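Local coordinates for Blo t 1 allergen (Blomia tropicalis, PDB 5JT8), which is a mite allergen of the papain family and probably cleaves proteins as a cysteine protease once its propeptide is removed, at residues Q115-R120 against Y242-H247; V272-A277 against R317-L322. One frame throughout, in Å; residues are numbered along the deposited sequence.

Contact 1: residues Q115-R120 against Y242-H247; sequences QNFDWR and YTIQQH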
ATOM      1  N   GLN A 115       2.649   6.484  23.527  1.00 31.53           N
ATOM      2  CA  GLN A 115       2.705   7.623  22.619  1.00 33.55           C
ATOM      3  C   GLN A 115       3.344   7.216  21.292  1.00 34.56           C
ATOM      4  O   GLN A 115       2.920   7.672  20.235  1.00 39.16           O
ATOM      5  CB  GLN A 115       3.482   8.795  23.248  1.00 36.45           C
ATOM      6  CG  GLN A 115       3.524  10.043  22.349  1.00 44.46           C
ATOM      7  CD  GLN A 115       4.064  11.297  23.045  1.00 55.74           C
ATOM      8  OE1 GLN A 115       5.208  11.326  23.502  1.00 61.03           O
ATOM      9  NE2 GLN A 115       3.241  12.344  23.107  1.00 54.00           N
ATOM     10  N   ASN A 116       4.365   6.364  21.350  1.00 35.40           N
ATOM     11  CA  ASN A 116       5.039   5.892  20.134  1.00 34.86           C
ATOM     12  C   ASN A 116       5.047   4.384  20.056  1.00 33.51           C
ATOM     13  O   ASN A 116       5.245   3.699  21.055  1.00 36.52           O
ATOM     14  CB  ASN A 116       6.491   6.393  20.061  1.00 33.49           C
ATOM     15  CG  ASN A 116       6.596   7.898  20.138  1.00 44.63           C
ATOM     16  OD1 ASN A 116       6.297   8.607  19.176  1.00 44.85           O
ATOM     17  ND2 ASN A 116       7.032   8.396  21.283  1.00 43.02           N
ATOM     18  N   PHE A 117       4.857   3.866  18.857  1.00 29.49           N
ATOM     19  CA  PHE A 117       4.905   2.435  18.623  1.00 32.35           C
ATOM     20  C   PHE A 117       5.338   2.237  17.169  1.00 32.88           C
ATOM     21  O   PHE A 117       4.755   2.813  16.265  1.00 32.30           O
ATOM     22  CB  PHE A 117       3.542   1.789  18.905  1.00 34.11           C
ATOM     23  CG  PHE A 117       3.568   0.283  18.929  1.00 34.44           C
ATOM     24  CD1 PHE A 117       3.507  -0.449  17.751  1.00 37.36           C
ATOM     25  CD2 PHE A 117       3.646  -0.403  20.133  1.00 41.36           C
ATOM     26  CE1 PHE A 117       3.530  -1.840  17.774  1.00 37.90           C
ATOM     27  CE2 PHE A 117       3.671  -1.790  20.163  1.00 40.76           C
ATOM     28  CZ  PHE A 117       3.610  -2.509  18.982  1.00 40.73           C
ATOM     29  N   ASP A 118       6.373   1.438  16.955  1.00 30.71           N
ATOM     30  CA  ASP A 118       6.940   1.262  15.624  1.00 35.26           C
ATOM     31  C   ASP A 118       7.367  -0.200  15.452  1.00 34.55           C
ATOM     32  O   ASP A 118       8.381  -0.612  16.006  1.00 31.02           O
ATOM     33  CB  ASP A 118       8.133   2.222  15.435  1.00 34.99           C
ATOM     34  CG  ASP A 118       8.626   2.297  13.993  1.00 32.75           C
ATOM     35  OD1 ASP A 118       8.234   1.447  13.173  1.00 35.21           O
ATOM     36  OD2 ASP A 118       9.409   3.212  13.681  1.00 28.52           O
ATOM     37  N   TRP A 119       6.601  -0.989  14.701  1.00 30.43           N
ATOM     38  CA  TRP A 119       6.984  -2.384  14.479  1.00 30.40           C
ATOM     39  C   TRP A 119       8.371  -2.519  13.828  1.00 28.12           C
ATOM     40  O   TRP A 119       9.037  -3.540  14.008  1.00 35.56           O
ATOM     41  CB  TRP A 119       5.940  -3.114  13.631  1.00 27.21           C
ATOM     42  CG  TRP A 119       4.795  -3.619  14.425  1.00 24.03           C
ATOM     43  CD1 TRP A 119       3.485  -3.207  14.337  1.00 23.18           C
ATOM     44  CD2 TRP A 119       4.828  -4.632  15.440  1.00 24.93           C
ATOM     45  NE1 TRP A 119       2.713  -3.903  15.234  1.00 23.48           N
ATOM     46  CE2 TRP A 119       3.508  -4.782  15.925  1.00 25.51           C
ATOM     47  CE3 TRP A 119       5.850  -5.412  16.003  1.00 31.91           C
ATOM     48  CZ2 TRP A 119       3.175  -5.691  16.928  1.00 24.65           C
ATOM     49  CZ3 TRP A 119       5.525  -6.310  17.010  1.00 30.23           C
ATOM     50  CH2 TRP A 119       4.194  -6.438  17.470  1.00 27.47           C
ATOM     51  N   ARG A 120       8.824  -1.494  13.105  1.00 32.18           N
ATOM     52  CA  ARG A 120      10.177  -1.531  12.525  1.00 34.07           C
ATOM     53  C   ARG A 120      11.271  -1.663  13.591  1.00 40.62           C
ATOM     54  O   ARG A 120      12.392  -2.090  13.300  1.00 34.51           O
ATOM     55  CB  ARG A 120      10.463  -0.277  11.703  1.00 32.50           C
ATOM     56  CG  ARG A 120       9.565  -0.049  10.498  1.00 38.24           C
ATOM     57  CD  ARG A 120       9.911   1.285   9.829  1.00 38.84           C
ATOM     58  NE  ARG A 120       9.681   2.408  10.737  1.00 35.58           N
ATOM     59  CZ  ARG A 120       9.825   3.689  10.412  1.00 36.91           C
ATOM     60  NH1 ARG A 120      10.203   4.024   9.184  1.00 40.29           N
ATOM     61  NH2 ARG A 120       9.585   4.642  11.317  1.00 30.06           N
ATOM     62  N   TYR A 242      -4.623   0.374  18.710  1.00 28.13           N
ATOM     63  CA  TYR A 242      -4.720  -0.838  19.502  1.00 34.16           C
ATOM     64  C   TYR A 242      -4.645  -2.131  18.659  1.00 32.31           C
ATOM     65  O   TYR A 242      -3.993  -3.111  19.053  1.00 27.65           O
ATOM     66  CB  TYR A 242      -6.006  -0.836  20.305  1.00 39.25           C
ATOM     67  CG  TYR A 242      -5.933  -1.894  21.348  1.00 49.93           C
ATOM     68  CD1 TYR A 242      -5.110  -1.734  22.458  1.00 58.11           C
ATOM     69  CD2 TYR A 242      -6.616  -3.091  21.192  1.00 58.02           C
ATOM     70  CE1 TYR A 242      -5.000  -2.729  23.407  1.00 64.12           C
ATOM     71  CE2 TYR A 242      -6.527  -4.085  22.131  1.00 62.77           C
ATOM     72  CZ  TYR A 242      -5.726  -3.899  23.241  1.00 68.01           C
ATOM     73  OH  TYR A 242      -5.640  -4.894  24.182  1.00 73.63           O
ATOM     74  N   THR A 243      -5.344  -2.139  17.524  1.00 23.63           N
ATOM     75  CA  THR A 243      -5.291  -3.284  16.601  1.00 27.91           C
ATOM     76  C   THR A 243      -3.857  -3.545  16.151  1.00 27.41           C
ATOM     77  O   THR A 243      -3.394  -4.684  16.142  1.00 30.14           O
ATOM     78  CB  THR A 243      -6.202  -3.047  15.385  1.00 29.91           C
ATOM     79  OG1 THR A 243      -7.559  -2.942  15.841  1.00 25.08           O
ATOM     80  CG2 THR A 243      -6.059  -4.184  14.330  1.00 17.24           C
ATOM     81  N   ILE A 244      -3.142  -2.471  15.827  1.00 29.15           N
ATOM     82  CA  ILE A 244      -1.750  -2.573  15.407  1.00 28.46           C
ATOM     83  C   ILE A 244      -0.898  -3.137  16.527  1.00 28.96           C
ATOM     84  O   ILE A 244      -0.046  -3.997  16.297  1.00 28.72           O
ATOM     85  CB  ILE A 244      -1.208  -1.211  14.968  1.00 27.53           C
ATOM     86  CG1 ILE A 244      -1.824  -0.828  13.616  1.00 26.89           C
ATOM     87  CG2 ILE A 244       0.327  -1.228  14.899  1.00 27.80           C
ATOM     88  CD1 ILE A 244      -1.613   0.646  13.246  1.00 24.30           C
ATOM     89  N   GLN A 245      -1.139  -2.657  17.742  1.00 25.85           N
ATOM     90  CA  GLN A 245      -0.411  -3.147  18.900  1.00 26.63           C
ATOM     91  C   GLN A 245      -0.674  -4.641  19.172  1.00 30.05           C
ATOM     92  O   GLN A 245       0.267  -5.389  19.454  1.00 29.80           O
ATOM     93  CB  GLN A 245      -0.764  -2.333  20.148  1.00 26.81           C
ATOM     94  CG  GLN A 245       0.084  -2.721  21.363  1.00 33.90           C
ATOM     95  CD  GLN A 245      -0.214  -1.903  22.626  1.00 36.83           C
ATOM     96  OE1 GLN A 245       0.700  -1.495  23.336  1.00 40.54           O
ATOM     97  NE2 GLN A 245      -1.486  -1.702  22.919  1.00 34.73           N
ATOM     98  N   GLN A 246      -1.939  -5.069  19.096  1.00 23.42           N
ATOM     99  CA  GLN A 246      -2.290  -6.440  19.461  1.00 26.07           C
ATOM    100  C   GLN A 246      -2.269  -7.447  18.304  1.00 29.65           C
ATOM    101  O   GLN A 246      -2.110  -8.656  18.535  1.00 27.24           O
ATOM    102  CB  GLN A 246      -3.675  -6.491  20.118  1.00 32.16           C
ATOM    103  CG  GLN A 246      -3.753  -5.904  21.529  1.00 46.43           C
ATOM    104  CD  GLN A 246      -2.433  -5.943  22.314  1.00 66.15           C
ATOM    105  OE1 GLN A 246      -1.904  -4.897  22.692  1.00 75.56           O
ATOM    106  NE2 GLN A 246      -1.916  -7.147  22.582  1.00 68.07           N
ATOM    107  N   HIS A 247      -2.447  -6.986  17.074  1.00 28.77           N
ATOM    108  CA  HIS A 247      -2.481  -7.946  15.964  1.00 30.32           C
ATOM    109  C   HIS A 247      -1.382  -7.746  14.916  1.00 31.12           C
ATOM    110  O   HIS A 247      -1.317  -8.502  13.954  1.00 26.31           O
ATOM    111  CB  HIS A 247      -3.864  -7.915  15.302  1.00 29.29           C
ATOM    112  CG  HIS A 247      -4.976  -8.225  16.252  1.00 37.06           C
ATOM    113  ND1 HIS A 247      -5.232  -9.501  16.698  1.00 32.21           N
ATOM    114  CD2 HIS A 247      -5.871  -7.421  16.877  1.00 45.22           C
ATOM    115  CE1 HIS A 247      -6.250  -9.475  17.541  1.00 39.47           C
ATOM    116  NE2 HIS A 247      -6.658  -8.225  17.666  1.00 41.62           N
TER
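F117 and Q245 bring the two backbones nearest, with their CA atoms 7.7 Å apart. The first segment holds short strand 117-118, followed by a weakly formed helical turn. The second is the end of helix 237-247. In this papain-like fold the contact sets that helix beside the beta sheet, where F117 pairs through its backbone with W288. Little surface is shared, and F117 and W119 supply the contact from the first segment. The F117 ring reaches toward the helix because CG is anti to the backbone N (chi1 -170°). Q245 CA lies over one face of this ring. Q245 CG touches the ring at CE2, 3.9 Å away, and the two side chains cross at about a right angle. The W119 and I244 side chains run past each other, pointing oppositely. W119 CD1 lies 3.8 Å from I244 CG2. The I244 side chain also touches L285 and W288 of the sheet. F117 CE1 sits over one face of the indole, offset toward its rim. Away from the helix, D118 caps R120 N and holds the R120 guanidinium side-on. The one hydrogen bond between the segments runs from W119 NE1 to I244 O, 3.0 Å, in the last turn of the helix. The oxygen lies in the indole plane, but NE1 stands well above the carbonyl plane, 46° out of it.

Contact 2: residues V272-A277 against R317-L322; sequences VAYNDA and RGHNSL. With NO3 (nitrate ion), chain J; NO3 (nitrate ion), chain H.
Y274 and H319 stack at the solvent side of this contact, while V272, A273, S321 and L322 pack closely at the other end. Both segments are loops of the beta domain of the papain-like fold, and A273 to D276 form a type II beta turn. In the tight part, S321 OG is anti to its own backbone N (chi1 176°) and bonds to V272 O at 2.6 Å, in the carbonyl plane. A water joins the same hydroxyl to V272 N. L322 N donates to A273 O at 2.8 Å, the oxygen that also takes a weak bond from D276 N across the turn. L322 CD2 packs against V272 CG1, 3.6 Å away, and also touches A273 CB. L322 also meets H255, N258 and F261. D276 lays its CB against the L322 backbone and turns its carboxylate to H255 and Y278. N275 N bonds to H319 O at 3.0 Å, which ties the turn to the looser half. There the Y274 and H319 side chains run side by side and their rings stack face over face, offset, planes 5° apart and centroids 4.0 Å apart. H319 CB sits over the centre of the tyrosine ring, and Y274 OH goes on to bond E316. A nitrate ion, probably a crystallisation additive, lies at the imidazole edge. It takes bonds from H319 ND1 to O3 at 2.7 Å and from N275 ND2 to O2 at 3.1 Å. A second nitrate accepts from A273 N. The closer half is held mainly by backbone bonds, the S321 hydroxyl and apolar contacts. H319 ND1 carries a proton here, and the nearby anion would probably favour a charged imidazole.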
ATOM      1  N   VAL A 272      -4.004  17.151   4.667  1.00 33.20           N
ATOM      2  CA  VAL A 272      -4.392  16.629   3.359  1.00 36.27           C
ATOM      3  C   VAL A 272      -5.640  15.739   3.434  1.00 35.88           C
ATOM      4  O   VAL A 272      -5.684  14.767   4.208  1.00 33.63           O
ATOM      5  CB  VAL A 272      -3.232  15.830   2.705  1.00 43.22           C
ATOM      6  CG1 VAL A 272      -3.722  15.084   1.481  1.00 41.08           C
ATOM      7  CG2 VAL A 272      -2.084  16.755   2.344  1.00 33.44           C
ATOM      8  N   ALA A 273      -6.653  16.110   2.646  1.00 34.23           N
ATOM      9  CA  ALA A 273      -7.795  15.248   2.330  1.00 33.78           C
ATOM     10  C   ALA A 273      -8.446  14.648   3.562  1.00 35.20           C
ATOM     11  O   ALA A 273      -8.524  13.430   3.696  1.00 37.87           O
ATOM     12  CB  ALA A 273      -7.358  14.127   1.377  1.00 31.55           C
ATOM     13  N   TYR A 274      -8.892  15.510   4.462  1.00 37.29           N
ATOM     14  CA  TYR A 274      -9.564  15.085   5.674  1.00 37.45           C
ATOM     15  C   TYR A 274     -10.821  14.282   5.349  1.00 37.00           C
ATOM     16  O   TYR A 274     -11.607  14.678   4.492  1.00 38.59           O
ATOM     17  CB  TYR A 274      -9.918  16.299   6.533  1.00 44.37           C
ATOM     18  CG  TYR A 274      -8.753  16.867   7.324  1.00 44.55           C
ATOM     19  CD1 TYR A 274      -7.455  16.409   7.121  1.00 42.45           C
ATOM     20  CD2 TYR A 274      -8.959  17.842   8.297  1.00 49.38           C
ATOM     21  CE1 TYR A 274      -6.397  16.917   7.850  1.00 42.24           C
ATOM     22  CE2 TYR A 274      -7.901  18.358   9.027  1.00 46.58           C
ATOM     23  CZ  TYR A 274      -6.629  17.892   8.799  1.00 41.50           C
ATOM     24  OH  TYR A 274      -5.584  18.396   9.530  1.00 43.47           O
ATOM     25  N   ASN A 275     -10.991  13.145   6.021  1.00 38.11           N
ATOM     26  CA  ASN A 275     -12.175  12.296   5.838  1.00 38.03           C
ATOM     27  C   ASN A 275     -12.396  11.872   4.389  1.00 38.59           C
ATOM     28  O   ASN A 275     -13.535  11.770   3.938  1.00 40.68           O
ATOM     29  CB  ASN A 275     -13.435  13.012   6.348  1.00 40.30           C
ATOM     30  CG  ASN A 275     -13.246  13.616   7.729  1.00 52.36           C
ATOM     31  OD1 ASN A 275     -12.937  12.913   8.701  1.00 51.94           O
ATOM     32  ND2 ASN A 275     -13.419  14.931   7.822  1.00 57.97           N
ATOM     33  N   ASP A 276     -11.312  11.636   3.658  1.00 36.53           N
ATOM     34  CA  ASP A 276     -11.421  11.238   2.256  1.00 32.51           C
ATOM     35  C   ASP A 276     -12.231   9.951   2.046  1.00 37.79           C
ATOM     36  O   ASP A 276     -11.977   8.924   2.691  1.00 41.36           O
ATOM     37  CB  ASP A 276     -10.035  11.053   1.666  1.00 29.66           C
ATOM     38  CG  ASP A 276     -10.008  11.302   0.182  1.00 35.38           C
ATOM     39  OD1 ASP A 276     -11.052  11.091  -0.482  1.00 38.77           O
ATOM     40  OD2 ASP A 276      -8.952  11.735  -0.307  1.00 37.78           O
ATOM     41  N   ALA A 277     -13.189  10.003   1.125  1.00 39.04           N
ATOM     42  CA  ALA A 277     -13.985   8.824   0.794  1.00 39.76           C
ATOM     43  C   ALA A 277     -13.368   8.058  -0.383  1.00 44.85           C
ATOM     44  O   ALA A 277     -13.661   6.880  -0.601  1.00 50.94           O
ATOM     45  CB  ALA A 277     -15.416   9.218   0.480  1.00 40.08           C
ATOM     46  N   ARG A 317      -2.211  11.932  12.049  1.00 27.92           N
ATOM     47  CA  ARG A 317      -3.393  11.249  12.577  1.00 31.00           C
ATOM     48  C   ARG A 317      -4.515  12.240  12.891  1.00 28.00           C
ATOM     49  O   ARG A 317      -4.354  13.452  12.722  1.00 29.13           O
ATOM     50  CB  ARG A 317      -3.050  10.479  13.853  1.00 34.04           C
ATOM     51  CG  ARG A 317      -1.886   9.524  13.739  1.00 27.38           C
ATOM     52  CD  ARG A 317      -1.978   8.396  14.792  1.00 32.17           C
ATOM     53  NE  ARG A 317      -2.140   8.879  16.168  1.00 29.58           N
ATOM     54  CZ  ARG A 317      -1.122   9.203  16.960  1.00 34.95           C
ATOM     55  NH1 ARG A 317       0.120   9.113  16.510  1.00 32.07           N
ATOM     56  NH2 ARG A 317      -1.346   9.632  18.195  1.00 35.15           N
ATOM     57  N   GLY A 318      -5.653  11.714  13.335  1.00 31.02           N
ATOM     58  CA  GLY A 318      -6.693  12.549  13.924  1.00 32.29           C
ATOM     59  C   GLY A 318      -7.749  13.089  12.976  1.00 34.00           C
ATOM     60  O   GLY A 318      -8.665  13.792  13.405  1.00 29.29           O
ATOM     61  N   HIS A 319      -7.649  12.758  11.693  1.00 30.88           N
ATOM     62  CA  HIS A 319      -8.540  13.375  10.713  1.00 33.73           C
ATOM     63  C   HIS A 319      -8.970  12.471   9.571  1.00 28.39           C
ATOM     64  O   HIS A 319      -9.485  12.978   8.563  1.00 28.30           O
ATOM     65  CB  HIS A 319      -7.881  14.613  10.104  1.00 35.64           C
ATOM     66  CG  HIS A 319      -7.497  15.642  11.113  1.00 37.26           C
ATOM     67  ND1 HIS A 319      -8.409  16.515  11.663  1.00 34.19           N
ATOM     68  CD2 HIS A 319      -6.309  15.916  11.700  1.00 35.30           C
ATOM     69  CE1 HIS A 319      -7.796  17.294  12.536  1.00 40.24           C
ATOM     70  NE2 HIS A 319      -6.519  16.959  12.569  1.00 40.71           N
ATOM     71  N   ASN A 320      -8.778  11.166   9.727  1.00 26.32           N
ATOM     72  CA  ASN A 320      -9.017  10.224   8.638  1.00 28.23           C
ATOM     73  C   ASN A 320      -8.426  10.768   7.359  1.00 31.30           C
ATOM     74  O   ASN A 320      -9.072  10.781   6.316  1.00 27.74           O
ATOM     75  CB  ASN A 320     -10.523   9.945   8.439  1.00 25.51           C
ATOM     76  CG  ASN A 320     -10.772   8.838   7.410  1.00 31.56           C
ATOM     77  OD1 ASN A 320      -9.867   8.045   7.106  1.00 28.26           O
ATOM     78  ND2 ASN A 320     -11.983   8.800   6.849  1.00 28.61           N
ATOM     79  N   SER A 321      -7.213  11.290   7.472  1.00 32.92           N
ATOM     80  CA  SER A 321      -6.541  11.896   6.342  1.00 34.85           C
ATOM     81  C   SER A 321      -6.416  10.876   5.207  1.00 29.79           C
ATOM     82  O   SER A 321      -5.997   9.737   5.430  1.00 26.07           O
ATOM     83  CB  SER A 321      -5.164  12.419   6.765  1.00 27.82           C
ATOM     84  OG  SER A 321      -4.472  12.933   5.652  1.00 30.00           O
ATOM     85  N   LEU A 322      -6.819  11.286   4.009  1.00 27.35           N
ATOM     86  CA  LEU A 322      -6.737  10.427   2.831  1.00 27.03           C
ATOM     87  C   LEU A 322      -7.458   9.081   2.987  1.00 25.97           C
ATOM     88  O   LEU A 322      -7.100   8.127   2.322  1.00 28.67           O
ATOM     89  CB  LEU A 322      -5.267  10.164   2.477  1.00 26.96           C
ATOM     90  CG  LEU A 322      -4.413  11.364   2.080  1.00 35.32           C
ATOM     91  CD1 LEU A 322      -2.960  11.038   2.299  1.00 33.40           C
ATOM     92  CD2 LEU A 322      -4.647  11.743   0.614  1.00 33.77           C
TER
HETATM   93  N   NO3 J 407     -11.549  17.074  10.733  1.00 77.41           N
HETATM   94  O1  NO3 J 407     -11.082  18.185  11.124  1.00 79.47           O
HETATM   95  O2  NO3 J 407     -12.541  17.054   9.949  1.00 78.97           O
HETATM   96  O3  NO3 J 407     -11.024  15.987  11.119  1.00 73.17           O
HETATM   97  N   NO3 H 405      -6.015  17.754  -0.347  1.00 74.39           N
HETATM   98  O1  NO3 H 405      -6.152  18.496   0.675  1.00 74.42           O
HETATM   99  O2  NO3 H 405      -6.805  16.778  -0.517  1.00 80.87           O
HETATM  100  O3  NO3 H 405      -5.102  17.982  -1.199  1.00 59.79           O
HETATM  101  O   HOH W   1      -2.834  15.049   6.380  1.00 38.45           O
HETATM  102  O   HOH W   2     -14.070  10.440   8.047  1.00 43.15           O

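Overall arrangement
From the N terminus, the chain passes the propeptide helices before it reaches 115-120. Contact 1 then closes a long loop of 121 residues, which holds helices 139-154, 162-168 and 187-196 and runs back to helix 237-247. Contact 2 opens later and closes a shorter loop of 39 residues, which holds strands 281-291, 294-300 and 312-316. The two contacts follow in series, so they neither nest nor cross. Their centres lie 20 Å apart, and their nearest atoms are about 5 Å apart without touching. Contact 2 joins the loops that follow strands 268-269 and 312-316, so both contacts attach to the same mixed sheet. R317, at the edge of contact 2, also reaches helix 237-247.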